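PDB 2DT4: hypothetical protein PH0802 from Pyrococcus horikoshii, which is of unknown function but belongs to the plant- and prokaryote-conserved (PPC) domain family, assembling as a trimer of beta-rich subunits. Local coordinates for residues G44-P49 against V92-E97. Numbering follows the deposited sequence.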
ATOM      1  N   GLY A  44       1.792   6.537   9.299  1.00  9.34           N
ATOM      2  CA  GLY A  44       1.966   7.266  10.538  1.00 10.00           C
ATOM      3  C   GLY A  44       3.421   7.535  10.800  1.00 10.00           C
ATOM      4  O   GLY A  44       4.121   7.988   9.893  1.00  9.37           O
ATOM      5  N   THR A  45       3.834   7.326  12.050  1.00  9.90           N
ATOM      6  CA  THR A  45       5.226   7.450  12.507  1.00 11.01           C
ATOM      7  C   THR A  45       5.488   6.407  13.585  1.00 10.58           C
ATOM      8  O   THR A  45       4.695   6.246  14.524  1.00 10.28           O
ATOM      9  CB  THR A  45       5.469   8.839  13.071  1.00 12.16           C
ATOM     10  OG1 THR A  45       5.670   9.755  11.984  1.00 17.80           O
ATOM     11  CG2 THR A  45       6.784   8.912  13.806  1.00 14.40           C
ATOM     12  N   LEU A  46       6.600   5.695  13.452  1.00  9.65           N
ATOM     13  CA  LEU A  46       7.068   4.767  14.478  1.00  9.71           C
ATOM     14  C   LEU A  46       8.339   5.262  15.120  1.00  9.81           C
ATOM     15  O   LEU A  46       9.145   5.957  14.493  1.00 10.86           O
ATOM     16  CB  LEU A  46       7.329   3.384  13.861  1.00  9.25           C
ATOM     17  CG  LEU A  46       6.124   2.707  13.201  1.00  9.18           C
ATOM     18  CD1 LEU A  46       6.592   1.355  12.595  1.00 10.70           C
ATOM     19  CD2 LEU A  46       4.929   2.567  14.130  1.00 11.74           C
ATOM     20  N   LYS A  47       8.548   4.861  16.375  1.00  9.84           N
ATOM     21  CA  LYS A  47       9.787   5.158  17.096  1.00 10.23           C
ATOM     22  C   LYS A  47      10.578   3.894  17.363  1.00 10.80           C
ATOM     23  O   LYS A  47      10.018   2.871  17.758  1.00 10.96           O
ATOM     24  CB  LYS A  47       9.444   5.853  18.413  1.00 10.06           C
ATOM     25  CG  LYS A  47       8.926   7.280  18.189  1.00 12.03           C
ATOM     26  CD  LYS A  47       8.721   8.108  19.451  1.00 15.06           C
ATOM     27  CE  LYS A  47       8.241   9.505  19.109  1.00 16.45           C
ATOM     28  NZ  LYS A  47       8.002  10.352  20.336  1.00 18.33           N
ATOM     29  N   ASN A  48      11.894   3.974  17.129  1.00 10.78           N
ATOM     30  CA  ASN A  48      12.791   2.841  17.253  1.00 10.60           C
ATOM     31  C   ASN A  48      12.278   1.555  16.583  1.00 10.69           C
ATOM     32  O   ASN A  48      12.277   0.481  17.222  1.00 11.46           O
ATOM     33  CB  ASN A  48      13.108   2.596  18.716  1.00 10.76           C
ATOM     34  CG  ASN A  48      13.422   3.888  19.466  1.00 12.00           C
ATOM     35  OD1 ASN A  48      14.311   4.650  19.094  1.00 12.35           O
ATOM     36  ND2 ASN A  48      12.663   4.145  20.537  1.00 16.35           N
ATOM     37  N   PRO A  49      11.838   1.644  15.320  1.00  9.62           N
ATOM     38  CA  PRO A  49      11.346   0.443  14.639  1.00  9.32           C
ATOM     39  C   PRO A  49      12.472  -0.557  14.395  1.00  9.72           C
ATOM     40  O   PRO A  49      13.608  -0.183  14.136  1.00 10.67           O
ATOM     41  CB  PRO A  49      10.749   0.983  13.341  1.00 10.58           C
ATOM     42  CG  PRO A  49      11.516   2.230  13.066  1.00  9.31           C
ATOM     43  CD  PRO A  49      11.770   2.811  14.419  1.00 10.15           C
ATOM     44  N   VAL A  92       7.210  -2.797   6.151  1.00  8.23           N
ATOM     45  CA  VAL A  92       7.116  -1.321   6.272  1.00  7.86           C
ATOM     46  C   VAL A  92       8.210  -0.635   5.484  1.00  7.68           C
ATOM     47  O   VAL A  92       9.308  -1.160   5.322  1.00  7.86           O
ATOM     48  CB  VAL A  92       7.220  -0.878   7.757  1.00  8.03           C
ATOM     49  CG1 VAL A  92       5.985  -1.260   8.528  1.00  9.48           C
ATOM     50  CG2 VAL A  92       8.494  -1.404   8.394  1.00  8.35           C
ATOM     51  N   SER A  93       7.892   0.597   5.072  1.00  7.45           N
ATOM     52  CA  SER A  93       8.860   1.490   4.464  1.00  8.62           C
ATOM     53  C   SER A  93       8.811   2.689   5.429  1.00  7.98           C
ATOM     54  O   SER A  93       7.726   3.107   5.903  1.00  7.97           O
ATOM     55  CB  SER A  93       8.623   1.884   3.020  1.00 11.04           C
ATOM     56  OG  SER A  93       7.475   2.604   2.910  1.00 16.34           O
ATOM     57  N   LEU A  94      10.016   3.099   5.815  1.00  8.46           N
ATOM     58  CA  LEU A  94      10.226   4.105   6.833  1.00  9.25           C
ATOM     59  C   LEU A  94      11.111   5.240   6.362  1.00  9.36           C
ATOM     60  O   LEU A  94      12.213   5.012   5.828  1.00  9.70           O
ATOM     61  CB  LEU A  94      10.927   3.347   7.931  1.00  8.77           C
ATOM     62  CG  LEU A  94      10.173   2.192   8.586  1.00 10.13           C
ATOM     63  CD1 LEU A  94      11.104   1.416   9.432  1.00 10.20           C
ATOM     64  CD2 LEU A  94       9.006   2.643   9.395  1.00 10.10           C
ATOM     65  N   GLY A  95      10.650   6.465   6.575  1.00  8.83           N
ATOM     66  CA  GLY A  95      11.372   7.646   6.153  1.00  8.68           C
ATOM     67  C   GLY A  95      12.115   8.338   7.263  1.00  9.01           C
ATOM     68  O   GLY A  95      11.571   8.638   8.328  1.00 10.26           O
ATOM     69  N   ASN A  96      13.367   8.665   6.992  1.00  9.11           N
ATOM     70  CA  ASN A  96      14.179   9.373   7.969  1.00  9.69           C
ATOM     71  C   ASN A  96      14.097  10.873   7.745  1.00  9.97           C
ATOM     72  O   ASN A  96      13.344  11.351   6.899  1.00  8.97           O
ATOM     73  CB  ASN A  96      15.616   8.806   8.092  1.00 10.11           C
ATOM     74  CG  ASN A  96      16.662   9.414   7.131  1.00 10.78           C
ATOM     75  OD1 ASN A  96      17.874   9.109   7.294  1.00 13.61           O
ATOM     76  ND2 ASN A  96      16.263  10.195   6.170  1.00  6.63           N
ATOM     77  N   GLU A  97      14.804  11.606   8.611  1.00 11.58           N
ATOM     78  CA  GLU A  97      14.693  13.055   8.620  1.00 12.70           C
ATOM     79  C   GLU A  97      15.183  13.768   7.368  1.00 12.01           C
ATOM     80  O   GLU A  97      14.892  14.933   7.153  1.00 13.72           O
ATOM     81  CB  GLU A  97      15.444  13.597   9.860  1.00 14.21           C
ATOM     82  CG  GLU A  97      16.961  13.439   9.734  1.00 17.58           C
ATOM     83  CD  GLU A  97      17.749  13.755  11.008  1.00 24.71           C
ATOM     84  OE1 GLU A  97      18.273  14.887  11.123  1.00 26.92           O
ATOM     85  OE2 GLU A  97      17.872  12.856  11.872  1.00 31.58           O
TER
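The backbone of L46 is hydrogen-bonded to Y70 on strand 69-82, the strand that lies between 38-46 and 85-95 in the mixed sheet of the PPC domain. L46 and L94 therefore reach each other from strands flanking a common neighbour, and their meeting is purely apolar: CD1 of L46 stands 4.2 Å from CD2 of L94. Just beyond L46 the chain bends sharply through K47 and N48. N48 takes up a left-handed backbone conformation (phi 47°), and its OD1 is hydrogen-bonded to the backbone N of G68. This turn carries P49 into the three-stranded antiparallel sheet, so L94 touches both sheets at once, in a buried layer that I51 and L66 help to line. On the outer side of the bend, K47 NZ forms a salt bridge with E56 of a second subunit. V92 points the same way as L94 but stays further back, its CG1 4.9 Å from L46 CD1. With chi2 at 169°, L94 extends CD1 away from its own backbone toward the proline ring, the two side chains running in opposite directions. That methyl lies against the CB-CG bond of P49, 3.7 Å from CG and 3.9 Å from CB.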